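Local coordinates for AAEL008620-PA odorant-binding protein (Aedes aegypti, PDB 5V13), which binds the insect juvenile hormone JH III in a pocket of its odorant-binding-protein fold, and circulates in mosquito hemolymph, at residues Asn38-Ser43 against Ile48-Trp53; Tyr64-Ser69 against Asn120-Val125; Asn127-Phe132 against Ser138-Met143; Phe267-Ser272 against Ser280-Ala285. All coordinates share one frame; numbering follows the deposited sequence.

Contact 1: Asn38-Ser43 against Ile48-Trp53; sequences NDSSAS and INWVKW. With JH3 (methyl (2E,6E)-9-[(2R)-3,3-dimethyloxiran-2-yl]-3,7-dimethylnona-2,6-dienoate), chain E.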
# COMPACT_ATOMS: atom_id res chain seq x y z
N ASN B 38 -2.65 -27.00 -2.92
CA ASN B 38 -2.07 -27.59 -4.12
C ASN B 38 -1.32 -28.89 -3.82
O ASN B 38 -1.17 -29.73 -4.71
CB ASN B 38 -1.14 -26.60 -4.82
CG ASN B 38 -1.89 -25.41 -5.42
OD1 ASN B 38 -3.10 -25.47 -5.62
ND2 ASN B 38 -1.17 -24.34 -5.70
N ASP B 39 -0.85 -29.07 -2.58
CA ASP B 39 -0.27 -30.35 -2.20
C ASP B 39 -1.32 -31.43 -2.01
O ASP B 39 -0.96 -32.60 -1.89
CB ASP B 39 0.57 -30.23 -0.93
CG ASP B 39 1.87 -29.45 -1.15
OD1 ASP B 39 2.27 -29.28 -2.32
OD2 ASP B 39 2.48 -29.00 -0.15
N SER B 40 -2.60 -31.08 -1.98
CA SER B 40 -3.67 -32.04 -1.75
C SER B 40 -4.25 -32.54 -3.07
O SER B 40 -4.46 -31.77 -4.01
CB SER B 40 -4.78 -31.41 -0.91
OG SER B 40 -5.83 -32.33 -0.69
N SER B 41 -4.53 -33.84 -3.13
CA SER B 41 -5.23 -34.45 -4.25
C SER B 41 -6.74 -34.56 -4.02
O SER B 41 -7.41 -35.26 -4.77
CB SER B 41 -4.65 -35.83 -4.55
OG SER B 41 -4.71 -36.66 -3.40
N ALA B 42 -7.27 -33.88 -3.01
CA ALA B 42 -8.69 -33.95 -2.71
C ALA B 42 -9.53 -33.40 -3.87
O ALA B 42 -9.06 -32.62 -4.70
CB ALA B 42 -9.00 -33.17 -1.43
N SER B 43 -10.79 -33.82 -3.90
CA SER B 43 -11.75 -33.34 -4.89
C SER B 43 -11.93 -31.83 -4.78
O SER B 43 -11.65 -31.22 -3.74
CB SER B 43 -13.11 -34.00 -4.70
OG SER B 43 -13.75 -33.45 -3.55
N ILE B 48 -13.49 -26.69 -2.00
CA ILE B 48 -14.42 -25.56 -1.85
C ILE B 48 -14.90 -25.45 -0.40
O ILE B 48 -14.97 -24.35 0.16
CB ILE B 48 -15.60 -25.70 -2.83
CG1 ILE B 48 -15.13 -25.44 -4.26
CG2 ILE B 48 -16.72 -24.74 -2.47
CD1 ILE B 48 -16.19 -25.75 -5.31
N ASN B 49 -15.24 -26.59 0.22
CA ASN B 49 -15.58 -26.56 1.64
C ASN B 49 -14.46 -25.99 2.49
O ASN B 49 -14.71 -25.31 3.48
CB ASN B 49 -15.92 -27.97 2.13
CG ASN B 49 -17.20 -28.49 1.53
OD1 ASN B 49 -18.17 -27.75 1.35
ND2 ASN B 49 -17.22 -29.78 1.22
N TRP B 50 -13.20 -26.28 2.12
CA TRP B 50 -12.10 -25.78 2.93
C TRP B 50 -11.97 -24.27 2.82
O TRP B 50 -11.76 -23.58 3.83
CB TRP B 50 -10.78 -26.44 2.52
CG TRP B 50 -10.78 -27.95 2.57
CD1 TRP B 50 -11.74 -28.75 3.12
CD2 TRP B 50 -9.79 -28.82 2.03
NE1 TRP B 50 -11.39 -30.08 2.96
CE2 TRP B 50 -10.20 -30.15 2.30
CE3 TRP B 50 -8.58 -28.61 1.36
CZ2 TRP B 50 -9.45 -31.26 1.89
CZ3 TRP B 50 -7.83 -29.72 0.96
CH2 TRP B 50 -8.27 -31.02 1.23
N VAL B 51 -12.09 -23.72 1.61
CA VAL B 51 -11.93 -22.27 1.48
C VAL B 51 -13.10 -21.50 2.07
O VAL B 51 -13.00 -20.28 2.22
CB VAL B 51 -11.71 -21.84 0.01
CG1 VAL B 51 -10.48 -22.53 -0.57
CG2 VAL B 51 -12.95 -22.12 -0.84
N LYS B 52 -14.21 -22.18 2.39
CA LYS B 52 -15.30 -21.61 3.17
C LYS B 52 -15.17 -21.91 4.66
O LYS B 52 -16.15 -21.77 5.41
CB LYS B 52 -16.65 -22.13 2.66
CG LYS B 52 -17.01 -21.70 1.25
CD LYS B 52 -18.26 -22.45 0.79
CE LYS B 52 -18.60 -22.14 -0.66
NZ LYS B 52 -19.61 -23.10 -1.18
N TRP B 53 -13.99 -22.36 5.08
CA TRP B 53 -13.65 -22.56 6.49
C TRP B 53 -14.49 -23.64 7.17
O TRP B 53 -14.66 -23.62 8.40
CB TRP B 53 -13.75 -21.24 7.26
CG TRP B 53 -12.68 -20.26 6.87
CD1 TRP B 53 -12.70 -19.42 5.79
CD2 TRP B 53 -11.45 -20.03 7.55
NE1 TRP B 53 -11.54 -18.67 5.77
CE2 TRP B 53 -10.76 -19.02 6.84
CE3 TRP B 53 -10.86 -20.57 8.69
CZ2 TRP B 53 -9.51 -18.55 7.23
CZ3 TRP B 53 -9.62 -20.08 9.09
CH2 TRP B 53 -8.96 -19.09 8.36
C1 JH3 E . -7.95 -20.15 0.87
O2 JH3 E . -8.53 -19.08 0.91
O1 JH3 E . -7.14 -20.43 -0.29
CM JH3 E . -7.00 -19.43 -1.30
C2 JH3 E . -7.99 -21.16 1.94
C3 JH3 E . -8.68 -21.11 3.08
C3' JH3 E . -9.58 -19.96 3.47
C4 JH3 E . -8.52 -22.28 4.01
C5 JH3 E . -8.38 -21.76 5.44
C6 JH3 E . -7.78 -22.84 6.31
C7 JH3 E . -8.51 -23.67 7.06
C7' JH3 E . -10.02 -23.59 7.06
C8 JH3 E . -7.79 -24.72 7.90
C9 JH3 E . -8.01 -24.51 9.41
CA JH3 E . -7.73 -23.07 9.85
O3 JH3 E . -7.77 -22.90 11.29
CB JH3 E . -6.47 -22.88 10.69
CB' JH3 E . -5.82 -21.51 10.47
CC JH3 E . -5.62 -24.08 11.08

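Contact 2: Tyr64-Ser69 against Asn120-Val125; sequences YVKCVS and NSCESV. With JH3 (methyl (2E,6E)-9-[(2R)-3,3-dimethyloxiran-2-yl]-3,7-dimethylnona-2,6-dienoate), chain E.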
# COMPACT_ATOMS: atom_id res chain seq x y z
N TYR B 64 -5.52 -31.59 5.54
CA TYR B 64 -5.41 -30.17 5.21
C TYR B 64 -5.28 -29.32 6.47
O TYR B 64 -4.46 -28.39 6.53
CB TYR B 64 -6.61 -29.70 4.39
CG TYR B 64 -6.48 -28.27 3.92
CD1 TYR B 64 -5.63 -27.94 2.87
CD2 TYR B 64 -7.18 -27.23 4.56
CE1 TYR B 64 -5.49 -26.60 2.45
CE2 TYR B 64 -7.06 -25.90 4.13
CZ TYR B 64 -6.21 -25.60 3.08
OH TYR B 64 -6.07 -24.29 2.65
N VAL B 65 -6.09 -29.61 7.48
CA VAL B 65 -5.99 -28.87 8.74
C VAL B 65 -4.62 -29.07 9.38
O VAL B 65 -4.01 -28.11 9.88
CB VAL B 65 -7.13 -29.28 9.69
CG1 VAL B 65 -6.99 -28.56 11.04
CG2 VAL B 65 -8.49 -28.96 9.05
N LYS B 66 -4.10 -30.30 9.38
CA LYS B 66 -2.78 -30.55 9.94
C LYS B 66 -1.70 -29.77 9.18
O LYS B 66 -0.84 -29.12 9.79
CB LYS B 66 -2.47 -32.04 9.91
CG LYS B 66 -1.06 -32.36 10.39
CD LYS B 66 -0.73 -33.82 10.26
CE LYS B 66 0.78 -33.99 10.16
NZ LYS B 66 1.15 -35.40 9.88
N CYS B 67 -1.75 -29.82 7.84
CA CYS B 67 -0.80 -29.11 6.99
C CYS B 67 -0.80 -27.62 7.28
O CYS B 67 0.27 -27.01 7.47
CB CYS B 67 -1.14 -29.36 5.52
SG CYS B 67 -0.04 -28.57 4.25
N VAL B 68 -1.98 -26.99 7.30
CA VAL B 68 -2.03 -25.54 7.53
C VAL B 68 -1.55 -25.21 8.94
O VAL B 68 -0.81 -24.24 9.15
CB VAL B 68 -3.45 -24.99 7.29
CG1 VAL B 68 -3.53 -23.46 7.62
CG2 VAL B 68 -3.86 -25.24 5.85
N SER B 69 -1.97 -26.01 9.92
CA SER B 69 -1.54 -25.81 11.30
C SER B 69 -0.02 -25.90 11.42
O SER B 69 0.61 -25.04 12.04
CB SER B 69 -2.23 -26.83 12.21
OG SER B 69 -3.64 -26.60 12.24
N ASN B 120 1.34 -37.90 15.54
CA ASN B 120 1.13 -36.73 14.68
C ASN B 120 0.22 -37.01 13.48
O ASN B 120 0.27 -36.26 12.50
CB ASN B 120 2.47 -36.19 14.18
CG ASN B 120 3.22 -35.40 15.23
OD1 ASN B 120 2.62 -34.70 16.03
ND2 ASN B 120 4.55 -35.50 15.23
N SER B 121 -0.62 -38.04 13.55
CA SER B 121 -1.49 -38.37 12.42
C SER B 121 -2.48 -37.23 12.16
O SER B 121 -2.81 -36.44 13.05
CB SER B 121 -2.23 -39.68 12.67
OG SER B 121 -3.32 -39.53 13.57
N CYS B 122 -2.95 -37.16 10.91
CA CYS B 122 -3.94 -36.13 10.56
C CYS B 122 -5.18 -36.25 11.44
O CYS B 122 -5.77 -35.24 11.84
CB CYS B 122 -4.35 -36.25 9.09
SG CYS B 122 -3.03 -36.18 7.84
N GLU B 123 -5.58 -37.49 11.76
CA GLU B 123 -6.76 -37.69 12.59
C GLU B 123 -6.55 -37.14 14.00
O GLU B 123 -7.44 -36.48 14.55
CB GLU B 123 -7.13 -39.17 12.65
CG GLU B 123 -8.39 -39.44 13.47
CD GLU B 123 -8.69 -40.93 13.63
OE1 GLU B 123 -7.91 -41.77 13.12
OE2 GLU B 123 -9.71 -41.26 14.28
N SER B 124 -5.39 -37.42 14.60
CA SER B 124 -5.17 -36.95 15.97
C SER B 124 -5.12 -35.43 16.04
O SER B 124 -5.66 -34.83 16.98
CB SER B 124 -3.88 -37.55 16.55
OG SER B 124 -3.99 -38.95 16.68
N VAL B 125 -4.47 -34.79 15.07
CA VAL B 125 -4.35 -33.34 15.10
C VAL B 125 -5.71 -32.68 14.86
O VAL B 125 -6.12 -31.78 15.60
CB VAL B 125 -3.29 -32.87 14.08
CG1 VAL B 125 -3.25 -31.36 13.99
CG2 VAL B 125 -1.91 -33.42 14.44
C1 JH3 E . -7.95 -20.15 0.87
O2 JH3 E . -8.53 -19.08 0.91
O1 JH3 E . -7.14 -20.43 -0.29
CM JH3 E . -7.00 -19.43 -1.30
C2 JH3 E . -7.99 -21.16 1.94
C3 JH3 E . -8.68 -21.11 3.08
C3' JH3 E . -9.58 -19.96 3.47
C4 JH3 E . -8.52 -22.28 4.01
C5 JH3 E . -8.38 -21.76 5.44
C6 JH3 E . -7.78 -22.84 6.31
C7 JH3 E . -8.51 -23.67 7.06
C7' JH3 E . -10.02 -23.59 7.06
C8 JH3 E . -7.79 -24.72 7.90
C9 JH3 E . -8.01 -24.51 9.41
CA JH3 E . -7.73 -23.07 9.85
O3 JH3 E . -7.77 -22.90 11.29
CB JH3 E . -6.47 -22.88 10.69
CB' JH3 E . -5.82 -21.51 10.47
CC JH3 E . -5.62 -24.08 11.08

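Contact 3: Asn127-Phe132 against Ser138-Met143; sequences NKYATF and STILRM. With JH3 (methyl (2E,6E)-9-[(2R)-3,3-dimethyloxiran-2-yl]-3,7-dimethylnona-2,6-dienoate), chain E.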
# COMPACT_ATOMS: atom_id res chain seq x y z
N ASN B 127 -8.75 -34.00 15.33
CA ASN B 127 -9.65 -34.24 16.46
C ASN B 127 -9.31 -33.37 17.66
O ASN B 127 -10.21 -32.92 18.39
CB ASN B 127 -9.64 -35.71 16.83
CG ASN B 127 -10.38 -36.54 15.83
OD1 ASN B 127 -11.12 -36.00 15.00
ND2 ASN B 127 -10.19 -37.84 15.88
N LYS B 128 -8.02 -33.13 17.90
CA LYS B 128 -7.64 -32.30 19.04
C LYS B 128 -8.07 -30.85 18.82
O LYS B 128 -8.47 -30.17 19.77
CB LYS B 128 -6.13 -32.42 19.27
CG LYS B 128 -5.55 -31.48 20.35
CD LYS B 128 -6.33 -31.60 21.67
CE LYS B 128 -5.58 -32.42 22.71
NZ LYS B 128 -6.30 -32.45 24.02
N TYR B 129 -8.04 -30.38 17.58
CA TYR B 129 -8.43 -29.01 17.25
C TYR B 129 -9.95 -28.79 17.30
O TYR B 129 -10.40 -27.64 17.39
CB TYR B 129 -7.89 -28.69 15.86
CG TYR B 129 -7.91 -27.25 15.40
CD1 TYR B 129 -7.37 -26.23 16.18
CD2 TYR B 129 -8.38 -26.92 14.14
CE1 TYR B 129 -7.35 -24.90 15.73
CE2 TYR B 129 -8.37 -25.63 13.68
CZ TYR B 129 -7.86 -24.62 14.47
OH TYR B 129 -7.84 -23.33 14.00
N ALA B 130 -10.74 -29.86 17.23
CA ALA B 130 -12.14 -29.74 16.80
C ALA B 130 -12.96 -28.86 17.73
O ALA B 130 -13.70 -27.98 17.27
CB ALA B 130 -12.76 -31.14 16.67
N THR B 131 -12.86 -29.08 19.05
CA THR B 131 -13.72 -28.34 19.99
C THR B 131 -13.41 -26.84 19.96
O THR B 131 -14.32 -26.01 19.88
CB THR B 131 -13.55 -28.88 21.41
OG1 THR B 131 -14.03 -30.23 21.49
CG2 THR B 131 -14.35 -28.04 22.40
N PHE B 132 -12.13 -26.49 20.02
CA PHE B 132 -11.73 -25.09 19.94
C PHE B 132 -12.18 -24.46 18.63
O PHE B 132 -12.66 -23.32 18.60
CB PHE B 132 -10.20 -25.00 20.08
CG PHE B 132 -9.66 -23.59 20.02
CD1 PHE B 132 -9.76 -22.75 21.12
CD2 PHE B 132 -9.00 -23.13 18.88
CE1 PHE B 132 -9.25 -21.46 21.07
CE2 PHE B 132 -8.48 -21.85 18.82
CZ PHE B 132 -8.60 -21.01 19.92
N SER B 138 -15.71 -18.24 14.02
CA SER B 138 -15.70 -16.95 13.32
C SER B 138 -14.57 -16.05 13.81
O SER B 138 -14.08 -15.21 13.04
CB SER B 138 -17.05 -16.26 13.49
OG SER B 138 -17.28 -15.91 14.84
N THR B 139 -14.14 -16.22 15.06
CA THR B 139 -13.00 -15.46 15.57
C THR B 139 -11.70 -15.92 14.91
O THR B 139 -10.89 -15.10 14.48
CB THR B 139 -12.91 -15.58 17.09
OG1 THR B 139 -14.08 -15.01 17.69
CG2 THR B 139 -11.67 -14.89 17.64
N ILE B 140 -11.51 -17.24 14.80
CA ILE B 140 -10.31 -17.80 14.15
C ILE B 140 -10.24 -17.36 12.70
O ILE B 140 -9.19 -16.93 12.21
CB ILE B 140 -10.33 -19.33 14.27
CG1 ILE B 140 -10.23 -19.75 15.73
CG2 ILE B 140 -9.24 -19.98 13.39
CD1 ILE B 140 -10.66 -21.23 15.96
N LEU B 141 -11.34 -17.50 11.97
CA LEU B 141 -11.40 -17.05 10.58
C LEU B 141 -10.90 -15.62 10.45
O LEU B 141 -10.04 -15.31 9.62
CB LEU B 141 -12.84 -17.18 10.07
CG LEU B 141 -13.28 -16.85 8.64
CD1 LEU B 141 -14.68 -17.42 8.42
CD2 LEU B 141 -13.29 -15.34 8.33
N ARG B 142 -11.42 -14.73 11.29
CA ARG B 142 -11.10 -13.32 11.12
C ARG B 142 -9.63 -13.03 11.47
O ARG B 142 -8.97 -12.28 10.76
CB ARG B 142 -12.05 -12.48 11.97
CG ARG B 142 -12.01 -11.03 11.62
CD ARG B 142 -13.36 -10.38 11.85
NE ARG B 142 -13.38 -9.09 11.19
CZ ARG B 142 -14.45 -8.29 11.13
NH1 ARG B 142 -15.59 -8.66 11.70
NH2 ARG B 142 -14.35 -7.13 10.50
N MET B 143 -9.12 -13.62 12.56
CA MET B 143 -7.77 -13.26 13.02
C MET B 143 -6.69 -13.84 12.13
O MET B 143 -5.55 -13.36 12.18
CB MET B 143 -7.55 -13.71 14.47
CG MET B 143 -7.45 -15.24 14.68
SD MET B 143 -7.73 -15.61 16.43
CE MET B 143 -7.07 -17.28 16.63
C1 JH3 E . -7.95 -20.15 0.87
O2 JH3 E . -8.53 -19.08 0.91
O1 JH3 E . -7.14 -20.43 -0.29
CM JH3 E . -7.00 -19.43 -1.30
C2 JH3 E . -7.99 -21.16 1.94
C3 JH3 E . -8.68 -21.11 3.08
C3' JH3 E . -9.58 -19.96 3.47
C4 JH3 E . -8.52 -22.28 4.01
C5 JH3 E . -8.38 -21.76 5.44
C6 JH3 E . -7.78 -22.84 6.31
C7 JH3 E . -8.51 -23.67 7.06
C7' JH3 E . -10.02 -23.59 7.06
C8 JH3 E . -7.79 -24.72 7.90
C9 JH3 E . -8.01 -24.51 9.41
CA JH3 E . -7.73 -23.07 9.85
O3 JH3 E . -7.77 -22.90 11.29
CB JH3 E . -6.47 -22.88 10.69
CB' JH3 E . -5.82 -21.51 10.47
CC JH3 E . -5.62 -24.08 11.08

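Contact 4: Phe267-Ser272 against Ser280-Ala285; sequences FYFDLS and SAVDFA. With JH3 (methyl (2E,6E)-9-[(2R)-3,3-dimethyloxiran-2-yl]-3,7-dimethylnona-2,6-dienoate), chain E.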
# COMPACT_ATOMS: atom_id res chain seq x y z
N PHE B 267 2.01 -13.36 -6.98
CA PHE B 267 0.61 -13.73 -6.81
C PHE B 267 0.51 -15.19 -6.42
O PHE B 267 0.68 -16.08 -7.26
CB PHE B 267 -0.18 -13.48 -8.10
CG PHE B 267 -0.18 -12.05 -8.56
CD1 PHE B 267 -0.99 -11.11 -7.94
CD2 PHE B 267 0.61 -11.65 -9.62
CE1 PHE B 267 -1.01 -9.78 -8.37
CE2 PHE B 267 0.62 -10.32 -10.05
CZ PHE B 267 -0.20 -9.39 -9.42
N TYR B 268 0.21 -15.46 -5.15
CA TYR B 268 0.11 -16.84 -4.68
C TYR B 268 -1.05 -17.58 -5.34
O TYR B 268 -0.94 -18.78 -5.65
CB TYR B 268 -0.01 -16.85 -3.16
CG TYR B 268 1.27 -16.44 -2.46
CD1 TYR B 268 2.44 -16.19 -3.18
CD2 TYR B 268 1.32 -16.34 -1.09
CE1 TYR B 268 3.63 -15.83 -2.55
CE2 TYR B 268 2.50 -15.97 -0.44
CZ TYR B 268 3.66 -15.72 -1.17
OH TYR B 268 4.83 -15.37 -0.50
N PHE B 269 -2.17 -16.89 -5.56
CA PHE B 269 -3.15 -17.32 -6.55
C PHE B 269 -3.79 -16.07 -7.15
O PHE B 269 -3.54 -14.95 -6.71
CB PHE B 269 -4.21 -18.26 -5.96
CG PHE B 269 -5.28 -17.57 -5.17
CD1 PHE B 269 -5.05 -17.15 -3.87
CD2 PHE B 269 -6.54 -17.39 -5.71
CE1 PHE B 269 -6.05 -16.53 -3.14
CE2 PHE B 269 -7.54 -16.78 -4.99
CZ PHE B 269 -7.30 -16.35 -3.70
N ASP B 270 -4.60 -16.27 -8.18
CA ASP B 270 -5.20 -15.16 -8.92
C ASP B 270 -6.53 -14.81 -8.28
O ASP B 270 -7.51 -15.55 -8.44
CB ASP B 270 -5.35 -15.54 -10.39
CG ASP B 270 -6.04 -14.47 -11.22
OD1 ASP B 270 -6.31 -13.35 -10.73
OD2 ASP B 270 -6.34 -14.77 -12.39
N LEU B 271 -6.58 -13.69 -7.55
CA LEU B 271 -7.81 -13.33 -6.84
C LEU B 271 -8.97 -13.03 -7.78
O LEU B 271 -10.11 -12.89 -7.32
CB LEU B 271 -7.55 -12.12 -5.91
CG LEU B 271 -7.23 -12.36 -4.43
CD1 LEU B 271 -5.92 -13.12 -4.25
CD2 LEU B 271 -7.17 -11.04 -3.66
N SER B 272 -8.72 -12.94 -9.09
CA SER B 272 -9.78 -12.74 -10.06
C SER B 272 -10.08 -14.00 -10.85
O SER B 272 -10.89 -13.95 -11.78
CB SER B 272 -9.43 -11.60 -11.02
OG SER B 272 -8.39 -11.98 -11.91
N SER B 280 -14.65 -19.60 -5.40
CA SER B 280 -15.41 -19.73 -4.17
C SER B 280 -14.69 -19.10 -2.99
O SER B 280 -15.33 -18.56 -2.09
CB SER B 280 -15.70 -21.20 -3.87
OG SER B 280 -16.74 -21.65 -4.71
N ALA B 281 -13.36 -19.17 -2.99
CA ALA B 281 -12.59 -18.62 -1.87
C ALA B 281 -12.77 -17.12 -1.79
O ALA B 281 -12.98 -16.56 -0.70
CB ALA B 281 -11.11 -18.96 -2.03
N VAL B 282 -12.69 -16.45 -2.93
CA VAL B 282 -12.79 -14.99 -2.97
C VAL B 282 -14.22 -14.54 -2.69
O VAL B 282 -14.45 -13.59 -1.94
CB VAL B 282 -12.28 -14.47 -4.32
CG1 VAL B 282 -12.59 -12.99 -4.48
CG2 VAL B 282 -10.80 -14.74 -4.45
N ASP B 283 -15.20 -15.22 -3.30
CA ASP B 283 -16.60 -14.88 -3.05
C ASP B 283 -16.94 -15.01 -1.58
O ASP B 283 -17.64 -14.16 -1.02
CB ASP B 283 -17.52 -15.76 -3.90
CG ASP B 283 -17.63 -15.28 -5.33
OD1 ASP B 283 -16.86 -14.38 -5.73
OD2 ASP B 283 -18.50 -15.79 -6.07
N PHE B 284 -16.46 -16.08 -0.92
CA PHE B 284 -16.75 -16.25 0.50
C PHE B 284 -16.10 -15.15 1.33
O PHE B 284 -16.73 -14.56 2.21
CB PHE B 284 -16.27 -17.63 0.98
CG PHE B 284 -16.56 -17.90 2.42
CD1 PHE B 284 -17.78 -18.42 2.81
CD2 PHE B 284 -15.60 -17.65 3.39
CE1 PHE B 284 -18.06 -18.68 4.13
CE2 PHE B 284 -15.87 -17.91 4.72
CZ PHE B 284 -17.11 -18.43 5.08
N ALA B 285 -14.81 -14.89 1.08
CA ALA B 285 -14.07 -13.92 1.88
C ALA B 285 -14.59 -12.50 1.67
O ALA B 285 -14.51 -11.67 2.59
CB ALA B 285 -12.59 -13.98 1.55
C1 JH3 E . -7.95 -20.15 0.87
O2 JH3 E . -8.53 -19.08 0.91
O1 JH3 E . -7.14 -20.43 -0.29
CM JH3 E . -7.00 -19.43 -1.30
C2 JH3 E . -7.99 -21.16 1.94
C3 JH3 E . -8.68 -21.11 3.08
C3' JH3 E . -9.58 -19.96 3.47
C4 JH3 E . -8.52 -22.28 4.01
C5 JH3 E . -8.38 -21.76 5.44
C6 JH3 E . -7.78 -22.84 6.31
C7 JH3 E . -8.51 -23.67 7.06
C7' JH3 E . -10.02 -23.59 7.06
C8 JH3 E . -7.79 -24.72 7.90
C9 JH3 E . -8.01 -24.51 9.41
CA JH3 E . -7.73 -23.07 9.85
O3 JH3 E . -7.77 -22.90 11.29
CB JH3 E . -6.47 -22.88 10.69
CB' JH3 E . -5.82 -21.51 10.47
CC JH3 E . -5.62 -24.08 11.08

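Contact 1: Asn38-Ser43 against Ile48-Trp53
One ring makes the whole contact: the six-membered ring of Trp50 is the part of the 48-53 segment that meets Ser40 and Ala42 in the loop before the helix. Ser40 OG lies at the ring edge, close to the ring plane, 3.4 Å from Trp50 CH2, and Ser40 CB comes up beside CZ3 in the same plane. Ala42 CB approaches obliquely, 3.5 Å from that same CH2, so the hydroxyl and the methyl, both on the loop side, converge on this corner carbon. The hydroxyl does not depend on the ring for its polar partner, since it is hydrogen-bonded to Glu60. At Trp50, CG stands anti to the carbonyl carbon (chi1 -56°), which carries the indole away from its helix to the loop; Ser61 OG then binds NE1, and Tyr64 stacks on the ring.

The hormone lies on the other side of the helix end. Trp50 O comes 3.5 Å from C4 of JH3, and Val51 CG1 lies 3.8 Å from its C1. Trp53 lays one face along the chain, with C5 of JH3 3.8 Å above the plane and offset toward the rim, while Trp53 NE1 is 3.3 Å from the methyl C3'. Trp53 has positive phi (64°) and is the C-prime residue of a Schellman motif, in which Trp53 N bonds to Trp50 O and His54 N to Asn49 O. The reversal that ends helix 44-51 thereby places Trp53 against JH3, making this helix terminus a wall of the hormone pocket in a PBP/GOBP-family fold.

Contact 2: Tyr64-Ser69 against Asn120-Val125
Lys66 reaches across to the start of helix 122-135 and supplies the single hydrogen bond between the segments, from NZ to Asn120 O at 2.9 Å. The bond is fairly straight at the acceptor, with a C=O...N angle of 156° and the ammonium tilted 24° from the carbonyl plane. Its reach comes from CG standing anti to the backbone N (chi1 176°) and the chain staying extended beyond CG.

The apolar contacts run along the same side chain. Lys66 CD passes 4.1 Å from Cys122 SG, and Val125 CG1 packs under the root of the lysine, 4.2 Å from Lys66 CA.

Further polar bonds order each helix separately. Ser121 is the N-cap of helix 122-135, its OG accepting from Ser124 N at 3.1 Å and also bonding to Asp119. In the other helix, Val65 O accepts from both Ser69 N and Ser69 OG, which reach it from opposite faces of the carbonyl plane, the hydroxyl at 2.8 Å.

Toward the ligand, Ser69 OG lies 3.4 Å from CC of JH3, while Tyr64 presents its edge to C6 and its OH bonds to Tyr33 O. Disulfides Cys63-Cys122 and Cys36-Cys67 tie helix 59-71 to helices 122-135 and 26-38, the kind of cross-linking characteristic of the insect odorant-binding-protein fold.

Contact 3: Asn127-Phe132 against Ser138-Met143
Ile140 meets the aromatic side chains of Tyr129 and Phe132 with two different branches. From CB, which points toward helix 122-135, the side chain divides. CG2 goes to Tyr129, 3.7 Å from its OH, and also lies 3.9 Å from the epoxide oxygen O3 of JH3. On the other branch, CG1 is 4.1 Å from Phe132 CE2, and the terminal CD1 closes to 3.6 Å from the same carbon, with CD2 of that ring a little farther off. Phe132 and Ile140 cross obliquely. Chi1 (-64°) aims the two branches, with CG1 anti to the carbonyl carbon and CG2 anti to the backbone N.

The phenol next to CG2 is the polar anchor of the ligand: Tyr129 OH donates a 2.7 Å hydrogen bond to JH3 O3, which lies at the ring edge near its plane. Ile140 thus gives the epoxide an apolar neighbour beside its donor.

Around this buried junction, Phe87 of helix 84-94 meets Phe132 edge-to-face, and helix 99-113 packs against that ring through Leu105 and Leu113. Tyr129 rests on Val65 of helix 59-71, and the successive helices 122-135 and 137-143 meet at the epoxide end of the pocket, with these three helices packed against the Tyr129 and Phe132 rings.

Contact 4: Phe267-Ser272 against Ser280-Ala285
Phe269 presents the edge of its ring to Val282, whose CG2 methyl lies near the ring plane, 3.9 Å from CE2. The two side chains run at a slant to each other, and CZ is almost equally close to the same methyl. Phe269 CG sits between the backbone N and the carbonyl carbon (chi1 79°), a torsion that brings the ring in from the loop toward helix 278-286. One face of the ring is covered from within the loop by Leu271 CD1, 3.5 Å above the plane and offset toward the rim.

Val282 CG2 serves both loop residues. Besides the phenyl edge it touches the backbone at Leu271 O, 3.5 Å away, and it faces Leu271 CG at 4.3 Å. CG1, the other branch, also lies near Leu271 O.

An Asx turn shapes the loop just here: Asp270 OD1 accepts from Ser272 N at 2.9 Å and also from Ser272 OG, the two donors coming from the same face of the carboxylate. The hydroxyl meets the oxygen on its syn side, whereas the backbone N-H stands well above the plane. This double grip folds the chain round Leu271, whose carbonyl is the one that meets Val282.

Another part of the phenyl ring serves the hormone. Phe269 CE1 is 3.6 Å from the ester methyl CM of JH3, approached obliquely, and Trp278 meets the same ring with planes about 25° apart. From the helix, Ala281 CB reaches to 3.9 Å from the ester carbonyl oxygen O2.

Overall arrangement
From the N terminus, contact 1 folds the loop after helix 26-38 back onto the helix it leads into, 44-51. Contact 2 spans 50 intervening residues to join helix 59-71 to helix 122-135, and contact 3 turns from that latter helix into helix 137-143. Contact 4 closes the loop leading into helix 278-286, near the C terminus. The four follow in series, neither nesting nor crossing. Contacts 1 and 2 touch directly, as do contacts 2 and 3, and Phe284 of contact 4 touches both Trp53 and Leu141. JH3 touches all four, with contact 3 at its epoxide and contact 4 at its ester.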